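Long-range contact in SusD homolog (Bacteroides thetaiotaomicron, PDB 3EHM), which probably binds mucin O-glycans at the cell surface, as a SusD-family lipoprotein of a gut symbiont that uses these host glycans: residues E455-G460 / L519-S524. Numbering follows the deposited sequence.
Sequences EYRRTG and LWWVRS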
loop_
_atom_site.group_PDB
_atom_site.type_symbol
_atom_site.label_atom_id
_atom_site.label_comp_id
_atom_site.label_asym_id
_atom_site.label_seq_id
_atom_site.Cartn_x
_atom_site.Cartn_y
_atom_site.Cartn_z
ATOM N N GLU A 455 -0.269 2.362 6.804
ATOM C CA GLU A 455 0.635 2.300 7.944
ATOM C C GLU A 455 0.973 3.672 8.505
ATOM O O GLU A 455 1.157 3.817 9.713
ATOM C CB GLU A 455 1.906 1.531 7.576
ATOM C CG GLU A 455 1.670 0.034 7.524
ATOM C CD GLU A 455 1.266 -0.529 8.880
ATOM O OE1 GLU A 455 2.165 -0.807 9.702
ATOM O OE2 GLU A 455 0.050 -0.676 9.135
ATOM N N TYR A 456 1.058 4.679 7.642
ATOM C CA TYR A 456 1.341 6.032 8.112
ATOM C C TYR A 456 0.159 6.534 8.942
ATOM O O TYR A 456 0.334 7.075 10.034
ATOM C CB TYR A 456 1.558 6.995 6.944
ATOM C CG TYR A 456 1.576 8.441 7.391
ATOM C CD1 TYR A 456 2.696 8.984 8.022
ATOM C CD2 TYR A 456 0.442 9.248 7.248
ATOM C CE1 TYR A 456 2.690 10.294 8.504
ATOM C CE2 TYR A 456 0.423 10.559 7.727
ATOM C CZ TYR A 456 1.551 11.073 8.354
ATOM O OH TYR A 456 1.539 12.361 8.836
ATOM N N ARG A 457 -1.044 6.364 8.411
ATOM C CA ARG A 457 -2.250 6.798 9.108
ATOM C C ARG A 457 -2.424 6.088 10.448
ATOM O O ARG A 457 -2.892 6.683 11.420
ATOM C CB ARG A 457 -3.481 6.556 8.232
ATOM C CG ARG A 457 -3.607 7.512 7.050
ATOM C CD ARG A 457 -4.789 7.128 6.174
ATOM N NE ARG A 457 -4.516 5.926 5.391
ATOM C CZ ARG A 457 -5.456 5.179 4.821
ATOM N NH1 ARG A 457 -6.737 5.504 4.952
ATOM N NH2 ARG A 457 -5.120 4.112 4.110
ATOM N N ARG A 458 -2.040 4.816 10.505
ATOM C CA ARG A 458 -2.168 4.050 11.742
ATOM C C ARG A 458 -1.164 4.466 12.813
ATOM O O ARG A 458 -1.533 4.648 13.977
ATOM C CB ARG A 458 -1.998 2.549 11.468
ATOM C CG ARG A 458 -1.977 1.683 12.735
ATOM C CD ARG A 458 -1.791 0.197 12.414
ATOM N NE ARG A 458 -0.437 -0.148 11.972
ATOM C CZ ARG A 458 0.563 -0.465 12.788
ATOM N NH1 ARG A 458 0.370 -0.487 14.103
ATOM N NH2 ARG A 458 1.758 -0.772 12.290
ATOM N N THR A 459 0.093 4.639 12.409
ATOM C CA THR A 459 1.176 4.970 13.337
ATOM C C THR A 459 1.676 6.408 13.382
ATOM O O THR A 459 2.177 6.861 14.415
ATOM C CB THR A 459 2.406 4.099 13.048
ATOM O OG1 THR A 459 3.014 4.531 11.822
ATOM C CG2 THR A 459 2.003 2.637 12.912
ATOM N N GLY A 460 1.571 7.116 12.266
ATOM C CA GLY A 460 2.063 8.481 12.217
ATOM C C GLY A 460 3.466 8.487 11.635
ATOM O O GLY A 460 4.105 9.535 11.531
ATOM N N LEU A 519 -9.854 6.530 10.577
ATOM C CA LEU A 519 -10.368 5.176 10.537
ATOM C C LEU A 519 -10.188 4.468 11.870
ATOM O O LEU A 519 -9.517 4.971 12.770
ATOM C CB LEU A 519 -9.713 4.399 9.392
ATOM C CG LEU A 519 -10.102 4.995 8.031
ATOM C CD1 LEU A 519 -9.427 4.231 6.893
ATOM C CD2 LEU A 519 -11.620 4.942 7.878
ATOM N N TRP A 520 -10.804 3.299 11.983
ATOM C CA TRP A 520 -10.786 2.507 13.206
ATOM C C TRP A 520 -9.430 2.143 13.806
ATOM O O TRP A 520 -9.256 2.236 15.024
ATOM C CB TRP A 520 -11.598 1.228 12.986
ATOM C CG TRP A 520 -11.603 0.299 14.166
ATOM C CD1 TRP A 520 -12.147 0.534 15.400
ATOM C CD2 TRP A 520 -11.030 -1.011 14.222
ATOM N NE1 TRP A 520 -11.945 -0.554 16.221
ATOM C CE2 TRP A 520 -11.261 -1.515 15.523
ATOM C CE3 TRP A 520 -10.341 -1.809 13.299
ATOM C CZ2 TRP A 520 -10.830 -2.781 15.923
ATOM C CZ3 TRP A 520 -9.909 -3.072 13.700
ATOM C CH2 TRP A 520 -10.157 -3.543 15.002
ATOM N N TRP A 521 -8.476 1.725 12.975
ATOM C CA TRP A 521 -7.165 1.323 13.491
ATOM C C TRP A 521 -6.160 2.422 13.834
ATOM O O TRP A 521 -5.033 2.121 14.232
ATOM C CB TRP A 521 -6.503 0.304 12.549
ATOM C CG TRP A 521 -6.746 0.519 11.074
ATOM C CD1 TRP A 521 -7.409 -0.324 10.223
ATOM C CD2 TRP A 521 -6.319 1.631 10.281
ATOM N NE1 TRP A 521 -7.421 0.196 8.951
ATOM C CE2 TRP A 521 -6.760 1.395 8.956
ATOM C CE3 TRP A 521 -5.606 2.807 10.558
ATOM C CZ2 TRP A 521 -6.512 2.295 7.910
ATOM C CZ3 TRP A 521 -5.359 3.702 9.514
ATOM C CH2 TRP A 521 -5.813 3.437 8.206
ATOM N N VAL A 522 -6.548 3.687 13.702
ATOM C CA VAL A 522 -5.615 4.764 14.023
ATOM C C VAL A 522 -5.340 4.718 15.520
ATOM O O VAL A 522 -6.265 4.794 16.326
ATOM C CB VAL A 522 -6.185 6.146 13.654
ATOM C CG1 VAL A 522 -5.210 7.243 14.095
ATOM C CG2 VAL A 522 -6.418 6.225 12.153
ATOM N N ARG A 523 -4.071 4.590 15.892
ATOM C CA ARG A 523 -3.720 4.502 17.303
ATOM C C ARG A 523 -3.888 5.815 18.050
ATOM O O ARG A 523 -3.820 6.899 17.466
ATOM C CB ARG A 523 -2.284 3.989 17.470
ATOM C CG ARG A 523 -1.178 4.960 17.074
ATOM C CD ARG A 523 0.160 4.235 17.117
ATOM N NE ARG A 523 1.315 5.087 16.854
ATOM C CZ ARG A 523 2.248 5.379 17.756
ATOM N NH1 ARG A 523 2.163 4.897 18.989
ATOM N NH2 ARG A 523 3.287 6.129 17.416
ATOM N N SER A 524 -4.118 5.703 19.351
ATOM C CA SER A 524 -4.284 6.869 20.201
ATOM C C SER A 524 -2.937 7.546 20.394
ATOM O O SER A 524 -1.888 6.905 20.289
ATOM C CB SER A 524 -4.843 6.454 21.564
ATOM O OG SER A 524 -6.147 5.916 21.425
#
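At the C-terminal end of helix 449-459, R523 supplies hydrogen bonds to the last carbonyls, a worked example of how a residue distant in sequence can hold a helix terminus. R523, its chain extended from CG to NE, lays the edge of its guanidinium against the last turn and grips T459 O side-on with two nitrogens, NE at 3.1 Å and NH2 at 3.3 Å, with T459 O almost in the guanidinium plane. One residue back, R458 O takes the backbone N of R523 on an in-plane lone pair, in an almost straight bond (169°). G460, with positive phi, then turns the chain out of the helix. An alanine in place of R523 removes the guanidinium, and would probably loosen the hold on T459 O and the tie that NH1 makes to E431.

The tight part is the indole of W521, whose six-membered rim wedges against the helix: CZ3 lies 3.6 Å from R457 CB, which meets the ring edge in plane, and CE3 is 3.7 Å from R458 CB. R457 bends at chi3 (-74°), so that W521 CH2 sits over the centre of its guanidinium, the two planes 87° apart; D138 takes R457 NH1 through its backbone O and W521 NE1 through its carboxylate. Looser is the side of partly exposed V522, which meets R457 O with both methyls but contributes far less area than W521; R457 O also accepts a hydrogen bond from R526.

Within the helix, R458 grips E455 with NE and NH2, one to each carboxylate oxygen, and NH2 also pairs with E353. R458 and W521 touch helix 197-215, E455, R458, T459 and R523 touch helix 429-445, and L519 and W521 rest on helix 160-178.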